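Local coordinates for succinoglycan biosynthesis protein (Bacillus cereus ATCC 14579, PDB 2RAD) that binds calcium and, as a member of the erythromycin esterase family, is probably a hydrolase, at residues Phe279-Asp284 with Ile319-Ala324; Val310-Met315 with Tyr332-Val337. All coordinates share one frame; numbering follows the deposited sequence.

Interaction 1. Residues Phe279-Asp284 with Ile319-Ala324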
ATOM      1  N   PHE A 279      10.421   7.734 -13.516  1.00 57.49           N
ATOM      2  CA  PHE A 279       9.759   8.285 -12.346  1.00 56.35           C
ATOM      3  C   PHE A 279       8.889   7.208 -11.709  1.00 55.01           C
ATOM      4  O   PHE A 279       8.944   6.967 -10.501  1.00 56.01           O
ATOM      5  CB  PHE A 279       8.863   9.451 -12.738  1.00 57.84           C
ATOM      6  CG  PHE A 279       7.841   9.785 -11.699  1.00 61.05           C
ATOM      7  CD1 PHE A 279       8.181  10.554 -10.590  1.00 63.24           C
ATOM      8  CD2 PHE A 279       6.540   9.301 -11.806  1.00 61.37           C
ATOM      9  CE1 PHE A 279       7.240  10.840  -9.597  1.00 62.65           C
ATOM     10  CE2 PHE A 279       5.593   9.579 -10.821  1.00 62.93           C
ATOM     11  CZ  PHE A 279       5.946  10.353  -9.715  1.00 62.42           C
ATOM     12  N   TYR A 280       8.061   6.581 -12.534  1.00 51.52           N
ATOM     13  CA  TYR A 280       7.175   5.541 -12.062  1.00 48.53           C
ATOM     14  C   TYR A 280       7.970   4.372 -11.525  1.00 46.21           C
ATOM     15  O   TYR A 280       7.595   3.734 -10.539  1.00 44.97           O
ATOM     16  CB  TYR A 280       6.252   5.107 -13.200  1.00 46.92           C
ATOM     17  CG  TYR A 280       5.222   6.159 -13.484  1.00 47.31           C
ATOM     18  CD1 TYR A 280       4.216   6.433 -12.559  1.00 47.63           C
ATOM     19  CD2 TYR A 280       5.303   6.953 -14.622  1.00 48.12           C
ATOM     20  CE1 TYR A 280       3.317   7.478 -12.748  1.00 48.36           C
ATOM     21  CE2 TYR A 280       4.408   8.008 -14.828  1.00 49.48           C
ATOM     22  CZ  TYR A 280       3.417   8.269 -13.880  1.00 50.50           C
ATOM     23  OH  TYR A 280       2.556   9.338 -14.039  1.00 50.03           O
ATOM     24  N   LEU A 281       9.094   4.115 -12.164  1.00 44.57           N
ATOM     25  CA  LEU A 281       9.929   3.011 -11.758  1.00 45.46           C
ATOM     26  C   LEU A 281      10.620   3.274 -10.429  1.00 45.41           C
ATOM     27  O   LEU A 281      10.614   2.418  -9.543  1.00 46.53           O
ATOM     28  CB  LEU A 281      10.957   2.716 -12.852  1.00 43.65           C
ATOM     29  CG  LEU A 281      11.945   1.612 -12.522  1.00 42.77           C
ATOM     30  CD1 LEU A 281      11.882   0.526 -13.586  1.00 43.68           C
ATOM     31  CD2 LEU A 281      13.334   2.223 -12.396  1.00 43.12           C
ATOM     32  N   LYS A 282      11.223   4.449 -10.291  1.00 45.49           N
ATOM     33  CA  LYS A 282      11.907   4.785  -9.053  1.00 46.61           C
ATOM     34  C   LYS A 282      10.847   4.906  -7.972  1.00 47.05           C
ATOM     35  O   LYS A 282      11.076   4.541  -6.825  1.00 47.76           O
ATOM     36  CB  LYS A 282      12.681   6.108  -9.177  1.00 48.25           C
ATOM     37  CG  LYS A 282      13.793   6.156 -10.240  1.00 49.80           C
ATOM     38  CD  LYS A 282      14.782   7.297  -9.942  1.00 53.13           C
ATOM     39  CE  LYS A 282      15.295   8.027 -11.197  1.00 56.23           C
ATOM     40  NZ  LYS A 282      14.344   9.058 -11.773  1.00 55.65           N
ATOM     41  N   HIS A 283       9.677   5.412  -8.350  1.00 48.35           N
ATOM     42  CA  HIS A 283       8.570   5.578  -7.413  1.00 48.92           C
ATOM     43  C   HIS A 283       8.243   4.289  -6.686  1.00 49.06           C
ATOM     44  O   HIS A 283       8.213   4.244  -5.461  1.00 49.30           O
ATOM     45  CB  HIS A 283       7.312   6.060  -8.146  1.00 50.75           C
ATOM     46  CG  HIS A 283       6.123   6.238  -7.254  1.00 51.54           C
ATOM     47  ND1 HIS A 283       5.220   5.228  -7.004  1.00 52.30           N
ATOM     48  CD2 HIS A 283       5.705   7.302  -6.529  1.00 52.67           C
ATOM     49  CE1 HIS A 283       4.297   5.662  -6.165  1.00 53.10           C
ATOM     50  NE2 HIS A 283       4.567   6.917  -5.860  1.00 53.15           N
ATOM     51  N   ASP A 284       7.990   3.239  -7.455  1.00 49.97           N
ATOM     52  CA  ASP A 284       7.657   1.961  -6.868  1.00 50.17           C
ATOM     53  C   ASP A 284       8.853   1.199  -6.277  1.00 50.14           C
ATOM     54  O   ASP A 284       8.671   0.282  -5.470  1.00 53.29           O
ATOM     55  CB  ASP A 284       6.890   1.117  -7.884  1.00 50.35           C
ATOM     56  CG  ASP A 284       5.411   1.047  -7.562  1.00 50.93           C
ATOM     57  OD1 ASP A 284       4.772   2.113  -7.419  1.00 48.52           O
ATOM     58  OD2 ASP A 284       4.895  -0.082  -7.434  1.00 51.91           O
ATOM     59  N   ILE A 319       2.018   2.457 -17.588  1.00 50.46           N
ATOM     60  CA  ILE A 319       2.604   3.618 -16.894  1.00 49.61           C
ATOM     61  C   ILE A 319       3.775   3.228 -16.000  1.00 49.47           C
ATOM     62  O   ILE A 319       4.705   4.014 -15.790  1.00 48.40           O
ATOM     63  CB  ILE A 319       1.603   4.358 -15.986  1.00 49.57           C
ATOM     64  CG1 ILE A 319       0.514   3.390 -15.517  1.00 50.71           C
ATOM     65  CG2 ILE A 319       1.090   5.603 -16.694  1.00 48.85           C
ATOM     66  CD1 ILE A 319      -0.287   3.877 -14.307  1.00 52.22           C
ATOM     67  N   TYR A 320       3.718   2.013 -15.462  1.00 49.08           N
ATOM     68  CA  TYR A 320       4.770   1.517 -14.585  1.00 48.99           C
ATOM     69  C   TYR A 320       5.587   0.443 -15.259  1.00 48.46           C
ATOM     70  O   TYR A 320       5.038  -0.510 -15.790  1.00 48.45           O
ATOM     71  CB  TYR A 320       4.179   0.926 -13.310  1.00 48.68           C
ATOM     72  CG  TYR A 320       3.818   1.945 -12.281  1.00 48.47           C
ATOM     73  CD1 TYR A 320       4.728   2.308 -11.291  1.00 47.38           C
ATOM     74  CD2 TYR A 320       2.550   2.529 -12.275  1.00 48.67           C
ATOM     75  CE1 TYR A 320       4.376   3.221 -10.306  1.00 48.70           C
ATOM     76  CE2 TYR A 320       2.186   3.445 -11.302  1.00 49.01           C
ATOM     77  CZ  TYR A 320       3.098   3.784 -10.317  1.00 49.24           C
ATOM     78  OH  TYR A 320       2.709   4.659  -9.333  1.00 47.92           O
ATOM     79  N   PRO A 321       6.915   0.596 -15.259  1.00 49.67           N
ATOM     80  CA  PRO A 321       7.801  -0.395 -15.876  1.00 50.70           C
ATOM     81  C   PRO A 321       7.938  -1.664 -14.997  1.00 51.88           C
ATOM     82  O   PRO A 321       8.274  -2.756 -15.477  1.00 52.80           O
ATOM     83  CB  PRO A 321       9.121   0.373 -16.010  1.00 49.55           C
ATOM     84  CG  PRO A 321       8.670   1.826 -16.103  1.00 47.27           C
ATOM     85  CD  PRO A 321       7.621   1.875 -15.050  1.00 48.90           C
ATOM     86  N   LYS A 322       7.656  -1.507 -13.707  1.00 51.24           N
ATOM     87  CA  LYS A 322       7.757  -2.596 -12.743  1.00 49.33           C
ATOM     88  C   LYS A 322       7.113  -2.048 -11.470  1.00 47.50           C
ATOM     89  O   LYS A 322       7.337  -0.899 -11.108  1.00 47.42           O
ATOM     90  CB  LYS A 322       9.245  -2.916 -12.508  1.00 51.58           C
ATOM     91  CG  LYS A 322       9.578  -4.213 -11.763  1.00 53.46           C
ATOM     92  CD  LYS A 322      11.113  -4.384 -11.709  1.00 56.77           C
ATOM     93  CE  LYS A 322      11.594  -5.854 -11.657  1.00 58.25           C
ATOM     94  NZ  LYS A 322      11.564  -6.482 -10.303  1.00 58.23           N
ATOM     95  N   VAL A 323       6.303  -2.851 -10.796  1.00 45.55           N
ATOM     96  CA  VAL A 323       5.667  -2.384  -9.575  1.00 42.84           C
ATOM     97  C   VAL A 323       6.259  -3.052  -8.343  1.00 41.50           C
ATOM     98  O   VAL A 323       6.910  -4.094  -8.444  1.00 40.86           O
ATOM     99  CB  VAL A 323       4.132  -2.603  -9.614  1.00 42.92           C
ATOM    100  CG1 VAL A 323       3.543  -1.870 -10.810  1.00 38.57           C
ATOM    101  CG2 VAL A 323       3.807  -4.095  -9.658  1.00 42.88           C
ATOM    102  N   ALA A 324       6.032  -2.439  -7.183  1.00 40.96           N
ATOM    103  CA  ALA A 324       6.555  -2.928  -5.907  1.00 39.68           C
ATOM    104  C   ALA A 324       6.355  -4.431  -5.663  1.00 38.86           C
ATOM    105  O   ALA A 324       7.286  -5.127  -5.264  1.00 39.14           O
ATOM    106  CB  ALA A 324       5.953  -2.118  -4.777  1.00 39.64           C
TER

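Interaction 2. Residues Val310-Met315 with Tyr332-Val337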
ATOM      1  N   VAL A 310       0.569  -4.323  -5.365  1.00 41.04           N
ATOM      2  CA  VAL A 310       0.950  -5.514  -4.604  1.00 37.35           C
ATOM      3  C   VAL A 310       0.935  -6.824  -5.389  1.00 38.33           C
ATOM      4  O   VAL A 310       1.269  -7.868  -4.850  1.00 37.46           O
ATOM      5  CB  VAL A 310       0.077  -5.690  -3.350  1.00 35.48           C
ATOM      6  CG1 VAL A 310       0.335  -4.547  -2.390  1.00 32.79           C
ATOM      7  CG2 VAL A 310      -1.383  -5.779  -3.739  1.00 31.02           C
ATOM      8  N   SER A 311       0.557  -6.786  -6.660  1.00 42.26           N
ATOM      9  CA  SER A 311       0.564  -8.017  -7.446  1.00 45.73           C
ATOM     10  C   SER A 311       1.999  -8.398  -7.797  1.00 46.48           C
ATOM     11  O   SER A 311       2.880  -7.535  -7.892  1.00 46.88           O
ATOM     12  CB  SER A 311      -0.260  -7.862  -8.726  1.00 45.90           C
ATOM     13  OG  SER A 311       0.303  -6.884  -9.578  1.00 49.57           O
ATOM     14  N   LYS A 312       2.236  -9.698  -7.964  1.00 48.42           N
ATOM     15  CA  LYS A 312       3.561 -10.209  -8.307  1.00 50.63           C
ATOM     16  C   LYS A 312       3.842  -9.960  -9.796  1.00 52.76           C
ATOM     17  O   LYS A 312       4.968 -10.120 -10.273  1.00 53.33           O
ATOM     18  CB  LYS A 312       3.638 -11.704  -7.975  1.00 48.73           C
ATOM     19  CG  LYS A 312       3.670 -12.017  -6.460  1.00 48.16           C
ATOM     20  CD  LYS A 312       2.962 -13.334  -6.150  1.00 49.55           C
ATOM     21  CE  LYS A 312       3.239 -13.844  -4.742  1.00 50.75           C
ATOM     22  NZ  LYS A 312       4.647 -14.333  -4.564  1.00 52.86           N
ATOM     23  N   THR A 313       2.811  -9.520 -10.510  1.00 54.37           N
ATOM     24  CA  THR A 313       2.904  -9.236 -11.930  1.00 56.35           C
ATOM     25  C   THR A 313       2.578  -7.788 -12.205  1.00 58.33           C
ATOM     26  O   THR A 313       1.751  -7.197 -11.515  1.00 60.84           O
ATOM     27  CB  THR A 313       1.921 -10.111 -12.695  1.00 57.09           C
ATOM     28  OG1 THR A 313       2.434 -11.445 -12.736  1.00 61.04           O
ATOM     29  CG2 THR A 313       1.695  -9.594 -14.106  1.00 56.45           C
ATOM     30  N   ASN A 314       3.215  -7.209 -13.214  1.00 58.41           N
ATOM     31  CA  ASN A 314       2.944  -5.822 -13.547  1.00 59.07           C
ATOM     32  C   ASN A 314       1.676  -5.654 -14.409  1.00 61.27           C
ATOM     33  O   ASN A 314       1.712  -5.777 -15.631  1.00 61.86           O
ATOM     34  CB  ASN A 314       4.135  -5.228 -14.275  1.00 57.17           C
ATOM     35  CG  ASN A 314       4.010  -3.736 -14.453  1.00 57.57           C
ATOM     36  OD1 ASN A 314       4.836  -3.117 -15.111  1.00 58.33           O
ATOM     37  ND2 ASN A 314       2.970  -3.145 -13.860  1.00 55.92           N
HETATM   38  N   MSE A 315       0.549  -5.361 -13.773  1.00 63.69           N
HETATM   39  CA  MSE A 315      -0.683  -5.183 -14.524  1.00 64.56           C
HETATM   40  C   MSE A 315      -0.904  -3.716 -14.889  1.00 63.21           C
HETATM   41  O   MSE A 315      -1.906  -3.371 -15.510  1.00 64.51           O
HETATM   42  CB  MSE A 315      -1.872  -5.684 -13.715  1.00 68.86           C
HETATM   43  CG  MSE A 315      -2.025  -4.987 -12.373  1.00 74.29           C
HETATM   44 SE   MSE A 315      -3.829  -5.129 -11.691  1.00 84.16          SE
HETATM   45  CE  MSE A 315      -3.564  -6.459 -10.324  1.00 78.55           C
ATOM     46  N   TYR A 332      11.602 -11.572  -1.295  1.00 39.28           N
ATOM     47  CA  TYR A 332      11.126 -12.519  -0.279  1.00 41.69           C
ATOM     48  C   TYR A 332      10.818 -13.886  -0.845  1.00 42.13           C
ATOM     49  O   TYR A 332      10.682 -14.864  -0.108  1.00 40.40           O
ATOM     50  CB  TYR A 332       9.856 -11.995   0.391  1.00 41.05           C
ATOM     51  CG  TYR A 332      10.130 -10.856   1.317  1.00 43.98           C
ATOM     52  CD1 TYR A 332      10.283  -9.560   0.838  1.00 43.50           C
ATOM     53  CD2 TYR A 332      10.322 -11.084   2.676  1.00 45.04           C
ATOM     54  CE1 TYR A 332      10.627  -8.523   1.700  1.00 43.66           C
ATOM     55  CE2 TYR A 332      10.664 -10.057   3.542  1.00 42.42           C
ATOM     56  CZ  TYR A 332      10.816  -8.788   3.051  1.00 42.98           C
ATOM     57  OH  TYR A 332      11.174  -7.803   3.926  1.00 46.01           O
ATOM     58  N   GLY A 333      10.699 -13.952  -2.161  1.00 43.14           N
ATOM     59  CA  GLY A 333      10.356 -15.217  -2.762  1.00 45.78           C
ATOM     60  C   GLY A 333       8.929 -15.547  -2.351  1.00 47.26           C
ATOM     61  O   GLY A 333       8.014 -14.748  -2.547  1.00 45.98           O
ATOM     62  N   LYS A 334       8.733 -16.716  -1.754  1.00 49.28           N
ATOM     63  CA  LYS A 334       7.392 -17.101  -1.355  1.00 50.25           C
ATOM     64  C   LYS A 334       7.028 -16.651   0.047  1.00 49.84           C
ATOM     65  O   LYS A 334       5.994 -17.055   0.578  1.00 49.69           O
ATOM     66  CB  LYS A 334       7.203 -18.614  -1.517  1.00 52.31           C
ATOM     67  CG  LYS A 334       6.834 -19.025  -2.948  1.00 56.69           C
ATOM     68  CD  LYS A 334       5.499 -18.369  -3.371  1.00 62.32           C
ATOM     69  CE  LYS A 334       5.065 -18.720  -4.803  1.00 64.19           C
ATOM     70  NZ  LYS A 334       3.797 -18.014  -5.198  1.00 63.06           N
ATOM     71  N   ARG A 335       7.882 -15.818   0.644  1.00 48.40           N
ATOM     72  CA  ARG A 335       7.614 -15.289   1.973  1.00 44.82           C
ATOM     73  C   ARG A 335       6.679 -14.093   1.778  1.00 43.42           C
ATOM     74  O   ARG A 335       6.183 -13.496   2.734  1.00 42.82           O
ATOM     75  CB  ARG A 335       8.911 -14.878   2.670  1.00 45.09           C
ATOM     76  CG  ARG A 335       9.686 -16.038   3.271  1.00 45.39           C
ATOM     77  CD  ARG A 335      10.811 -15.538   4.173  1.00 48.47           C
ATOM     78  NE  ARG A 335      11.973 -15.041   3.433  1.00 51.63           N
ATOM     79  CZ  ARG A 335      12.704 -13.979   3.784  1.00 52.96           C
ATOM     80  NH1 ARG A 335      12.402 -13.269   4.875  1.00 50.94           N
ATOM     81  NH2 ARG A 335      13.748 -13.627   3.040  1.00 52.28           N
ATOM     82  N   TYR A 336       6.441 -13.752   0.518  1.00 40.61           N
ATOM     83  CA  TYR A 336       5.526 -12.678   0.207  1.00 39.70           C
ATOM     84  C   TYR A 336       4.292 -13.292  -0.414  1.00 39.84           C
ATOM     85  O   TYR A 336       4.379 -13.903  -1.471  1.00 41.16           O
ATOM     86  CB  TYR A 336       6.137 -11.712  -0.791  1.00 39.18           C
ATOM     87  CG  TYR A 336       5.151 -10.666  -1.261  1.00 36.55           C
ATOM     88  CD1 TYR A 336       4.384  -9.956  -0.348  1.00 36.84           C
ATOM     89  CD2 TYR A 336       4.988 -10.389  -2.614  1.00 35.88           C
ATOM     90  CE1 TYR A 336       3.485  -9.005  -0.767  1.00 37.34           C
ATOM     91  CE2 TYR A 336       4.091  -9.437  -3.048  1.00 33.34           C
ATOM     92  CZ  TYR A 336       3.345  -8.752  -2.124  1.00 34.67           C
ATOM     93  OH  TYR A 336       2.458  -7.813  -2.538  1.00 34.47           O
ATOM     94  N   VAL A 337       3.150 -13.146   0.245  1.00 40.31           N
ATOM     95  CA  VAL A 337       1.904 -13.690  -0.275  1.00 40.77           C
ATOM     96  C   VAL A 337       0.987 -12.536  -0.644  1.00 41.97           C
ATOM     97  O   VAL A 337       0.764 -11.638   0.159  1.00 43.62           O
ATOM     98  CB  VAL A 337       1.211 -14.556   0.771  1.00 40.48           C
ATOM     99  CG1 VAL A 337      -0.161 -14.937   0.298  1.00 41.43           C
ATOM    100  CG2 VAL A 337       2.042 -15.798   1.040  1.00 42.28           C
TER

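Interaction 1. Residues Phe279-Asp284 with Ile319-Ala324
Y280 and Y320 meet because each swings its CG beside its own backbone N, opposite the carbonyl carbon (chi1 -73° and -81°), which carries the Y280 ring from helix 276-298 against the Y320 ring on the loop before helix 324-332. The result is a T-shaped stack, with planes at 67° and centroids 5.0 Å apart. The edge of Y280 faces the flat side of Y320; its CD1 sits over that face, nearer the rim than the centre, 3.6 Å from Y320 CZ. On the same face Y280 CB makes a CH-pi contact, 4.0 Å from the ring centroid. One turn later in the helix, the D284 side chain crosses that of Y320 at about a right angle, its OD1 3.1 Å from Y320 CE1. The apolar flank of the contact continues with L281 CD1 against P321 CB at 3.7 Å.

The polar end is organised by D284. A324 N, just after the N-cap V323, donates a nearly straight hydrogen bond of 2.6 Å to the anti lone pair of D284 OD2, an oxygen also bonded by H309. H283, its side chain about 6 Å from that of the calcium ligand E113, gives D284 OD1 a 3.2 Å bond from ND1, almost in the imidazole plane. D284 and D172, one at each ring nitrogen, probably fix the imidazole's rotation. Both D284 oxygens are thus used, holding the carboxylate against the helix start.

Interaction 2. Residues Val310-Met315 with Tyr332-Val337
G333 is the first residue past helix 324-332 to leave helical backbone angles, at positive phi, and its O lies 3.9 Å from K312 NZ. K334 follows. Its CB points away from the opposing loop, but the bend at chi2 returns the chain end, so that its NZ comes 3.8 Å from K312 NZ. Both ammonium groups gather at the carboxylate of D428, K334 by a salt bridge and K312 by a long, weak ion pair. This turn lies within a beta-alpha-beta crossover: the chain leaves strand 301-306, runs through helix 324-332 and enters strand 336-344, which is parallel to 301-306 with strand 77-82 between them. Y336 opens that strand and takes part in two bonds across the contact, as donor through OH and as acceptor through O. With CG anti to the backbone N (chi1 173°), its ring reaches across to V310, where OH donates to V310 O at 2.6 Å; a C=O...donor angle of 120° within the carbonyl plane identifies a lone pair as the acceptor. At the backbone, Y336 O accepts from K312 NZ at 3.1 Å, the ammonium approaching at 158° and tilted out of the carbonyl plane. V337 next pairs its backbone with I77 and G79.

In the fold
From the N-terminal side, helix 276-298 supplies the first half of interaction 1, the chain then forms strand 301-306 and short helix 307-310, and segment 310-315 begins interaction 2. Segment 319-324 returns to helix 276-298, closing 34 intervening residues; helix 324-332 follows, and 332-337 closes the 16 residues after 315. The segments therefore alternate, and the two loops cross rather than nest. Their centres are 15 Å apart, yet they touch, N314 packing against Y320 to V323. Together they tie both ends of helix 324-332, one to helix 276-298 and the other to the loop leaving helix 307-310, beside the mixed sheet. Both contacts lie near the calcium ligand E113.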